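Local coordinates for protein uncharacterized HTH-type transcriptional regulator SAR2349 (Staphylococcus aureus, PDB 4EM2) that probably binds DNA as a MarR-family transcriptional regulator and is seen here with salicylate bound at several sites, at residues A[80-85]-A[116-121]. Residues are numbered along the deposited sequence; the frame is centred on the assembly and turned at random.
With SAL (2-hydroxybenzoic acid), chain D; SO4 (sulfate ion), chain F.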
loop_
_atom_site.group_PDB
_atom_site.type_symbol
_atom_site.label_atom_id
_atom_site.label_comp_id
_atom_site.label_asym_id
_atom_site.label_seq_id
_atom_site.Cartn_x
_atom_site.Cartn_y
_atom_site.Cartn_z
ATOM N N THR A 80 -12.105 -3.656 -9.823
ATOM C CA THR A 80 -12.263 -2.617 -10.861
ATOM C C THR A 80 -11.689 -1.260 -10.418
ATOM O O THR A 80 -11.512 -1.042 -9.245
ATOM C CB THR A 80 -13.774 -2.374 -11.130
ATOM O OG1 THR A 80 -14.350 -1.806 -9.940
ATOM C CG2 THR A 80 -14.506 -3.733 -11.445
ATOM N N LEU A 81 -11.419 -0.383 -11.381
ATOM C CA LEU A 81 -10.914 0.946 -11.071
ATOM C C LEU A 81 -11.846 1.551 -10.038
ATOM O O LEU A 81 -11.382 2.151 -9.083
ATOM C CB LEU A 81 -10.842 1.823 -12.326
ATOM C CG LEU A 81 -10.652 3.346 -12.171
ATOM C CD1 LEU A 81 -9.408 3.627 -11.370
ATOM C CD2 LEU A 81 -10.520 4.011 -13.552
ATOM N N ILE A 82 -13.159 1.367 -10.207
ATOM C CA ILE A 82 -14.152 1.878 -9.238
ATOM C C ILE A 82 -13.886 1.421 -7.798
ATOM O O ILE A 82 -13.783 2.245 -6.869
ATOM C CB ILE A 82 -15.590 1.392 -9.562
ATOM C CG1 ILE A 82 -16.013 1.866 -10.957
ATOM C CG2 ILE A 82 -16.554 1.824 -8.478
ATOM C CD1 ILE A 82 -15.612 3.241 -11.295
ATOM N N GLU A 83 -13.797 0.104 -7.600
ATOM C CA GLU A 83 -13.565 -0.426 -6.264
ATOM C C GLU A 83 -12.236 0.022 -5.741
ATOM O O GLU A 83 -12.126 0.345 -4.574
ATOM C CB GLU A 83 -13.561 -1.943 -6.236
ATOM C CG GLU A 83 -14.880 -2.602 -6.655
ATOM C CD GLU A 83 -14.796 -4.124 -6.600
ATOM O OE1 GLU A 83 -13.762 -4.688 -6.158
ATOM O OE2 GLU A 83 -15.782 -4.766 -6.990
ATOM N N ILE A 84 -11.220 0.018 -6.601
ATOM C CA ILE A 84 -9.869 0.400 -6.153
ATOM C C ILE A 84 -9.877 1.837 -5.579
ATOM O O ILE A 84 -9.478 2.064 -4.446
ATOM C CB ILE A 84 -8.834 0.314 -7.313
ATOM C CG1 ILE A 84 -8.654 -1.135 -7.784
ATOM C CG2 ILE A 84 -7.471 0.833 -6.820
ATOM C CD1 ILE A 84 -7.830 -1.237 -9.018
ATOM N N SER A 85 -10.337 2.784 -6.383
ATOM C CA SER A 85 -10.422 4.197 -5.991
ATOM C C SER A 85 -11.117 4.378 -4.662
ATOM O O SER A 85 -10.692 5.192 -3.834
ATOM C CB SER A 85 -11.194 4.983 -7.036
ATOM O OG SER A 85 -10.399 5.082 -8.193
ATOM N N ASP A 116 -17.110 0.365 -20.016
ATOM C CA ASP A 116 -16.175 1.445 -19.670
ATOM C C ASP A 116 -14.938 0.881 -18.950
ATOM O O ASP A 116 -15.057 -0.030 -18.129
ATOM C CB ASP A 116 -16.843 2.491 -18.764
ATOM C CG ASP A 116 -17.832 3.361 -19.513
ATOM O OD1 ASP A 116 -17.667 3.550 -20.749
ATOM O OD2 ASP A 116 -18.770 3.865 -18.862
ATOM N N LYS A 117 -13.768 1.428 -19.262
ATOM C CA LYS A 117 -12.531 0.989 -18.623
ATOM C C LYS A 117 -12.699 0.910 -17.089
ATOM O O LYS A 117 -12.276 -0.043 -16.449
ATOM C CB LYS A 117 -11.404 1.951 -18.957
ATOM C CG LYS A 117 -10.810 1.860 -20.363
ATOM C CD LYS A 117 -9.663 2.900 -20.494
ATOM C CE LYS A 117 -8.852 2.728 -21.774
ATOM N NZ LYS A 117 -9.652 3.067 -22.981
ATOM N N ARG A 118 -13.345 1.900 -16.498
ATOM C CA ARG A 118 -13.525 1.916 -15.050
ATOM C C ARG A 118 -14.338 0.752 -14.448
ATOM O O ARG A 118 -14.313 0.537 -13.213
ATOM C CB ARG A 118 -14.122 3.268 -14.626
ATOM C CG ARG A 118 -15.638 3.354 -14.640
ATOM C CD ARG A 118 -16.041 4.810 -14.548
ATOM N NE ARG A 118 -15.366 5.579 -15.600
ATOM C CZ ARG A 118 -15.990 6.164 -16.622
ATOM N NH1 ARG A 118 -17.318 6.075 -16.741
ATOM N NH2 ARG A 118 -15.286 6.830 -17.530
ATOM N N GLN A 119 -15.043 0.021 -15.325
ATOM C CA GLN A 119 -15.889 -1.161 -14.985
ATOM C C GLN A 119 -15.186 -2.532 -15.285
ATOM O O GLN A 119 -15.623 -3.587 -14.820
ATOM C CB GLN A 119 -17.200 -1.132 -15.818
ATOM C CG GLN A 119 -18.217 -0.047 -15.429
ATOM C CD GLN A 119 -18.817 -0.333 -14.074
ATOM O OE1 GLN A 119 -18.226 -1.068 -13.270
ATOM N NE2 GLN A 119 -19.988 0.235 -13.801
ATOM N N LYS A 120 -14.118 -2.497 -16.082
ATOM C CA LYS A 120 -13.411 -3.693 -16.475
ATOM C C LYS A 120 -12.697 -4.376 -15.315
ATOM O O LYS A 120 -12.192 -3.719 -14.393
ATOM C CB LYS A 120 -12.445 -3.328 -17.569
ATOM C CG LYS A 120 -13.138 -2.666 -18.747
ATOM C CD LYS A 120 -12.208 -2.611 -19.948
ATOM C CE LYS A 120 -12.821 -1.803 -21.111
ATOM N NZ LYS A 120 -11.912 -1.884 -22.262
ATOM N N PHE A 121 -12.702 -5.698 -15.324
ATOM C CA PHE A 121 -12.060 -6.420 -14.243
ATOM C C PHE A 121 -10.551 -6.420 -14.387
ATOM O O PHE A 121 -10.009 -6.511 -15.511
ATOM C CB PHE A 121 -12.606 -7.817 -14.150
ATOM C CG PHE A 121 -13.970 -7.854 -13.564
ATOM C CD1 PHE A 121 -14.155 -7.571 -12.213
ATOM C CD2 PHE A 121 -15.089 -8.066 -14.382
ATOM C CE1 PHE A 121 -15.453 -7.487 -11.666
ATOM C CE2 PHE A 121 -16.362 -7.985 -13.860
ATOM C CZ PHE A 121 -16.562 -7.693 -12.497
HETATM C "C1'" SAL D . -6.579 0.911 -19.748
HETATM O "O1'" SAL D . -5.880 1.866 -20.056
HETATM O "O2'" SAL D . -6.610 -0.178 -20.562
HETATM C C1 SAL D . -7.367 0.929 -18.474
HETATM C C2 SAL D . -7.445 2.112 -17.678
HETATM C C3 SAL D . -8.194 2.097 -16.465
HETATM C C4 SAL D . -8.853 0.922 -16.051
HETATM C C5 SAL D . -8.778 -0.236 -16.834
HETATM C C6 SAL D . -8.049 -0.242 -18.032
HETATM O O2 SAL D . -6.803 3.244 -18.081
HETATM S S SO4 F . -13.498 5.140 -19.758
HETATM O O1 SO4 F . -14.332 6.377 -20.112
HETATM O O2 SO4 F . -13.823 4.751 -18.315
HETATM O O3 SO4 F . -12.085 5.554 -19.977
HETATM O O4 SO4 F . -13.894 3.965 -20.664
HETATM O O HOH W 1 -11.485 -1.282 -13.912
#
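Backbone carbonyls of the wing loop meet the first turn of helix 81-88 here, joining the loop between strands 108-110 and 122-124 to the helical part of the presumed DNA-binding domain. The carbonyl of Arg-118 faces that turn: Ile-82 N gives its O a weak hydrogen bond (3.3 Å), and Ile-82 CG1 and Thr-80 CB lie against the same oxygen. A water bridges the two segments, accepting from Leu-81 N (2.7 Å) and donating to the O atoms of Lys-117 and Lys-120. Thr-80 is the N-cap; OG1 lies between its backbone N and carbonyl carbon (chi1 66°), where it accepts a nearly straight bond from Glu-83 N (3.1 Å), while CG2 packs on Gln-119 O and obliquely on the Phe-121 ring. Ile-82 CD1 presses on Arg-118 CG (3.3 Å); Leu-81 CD2 touches Arg-118 CB, and the same side chain packs on Ala-95 and Arg-96 of helix 92-104. The Arg-118 chain bends at chi3, bringing one guanidinium face against O2 of a sulfate, probably from the crystallisation liquor, to whose O4 Lys-117 N donates. Lys-117 also borders a salicylate. Such docking of the beta-hairpin wing on the helices is characteristic of the MarR-type winged helix-turn-helix fold.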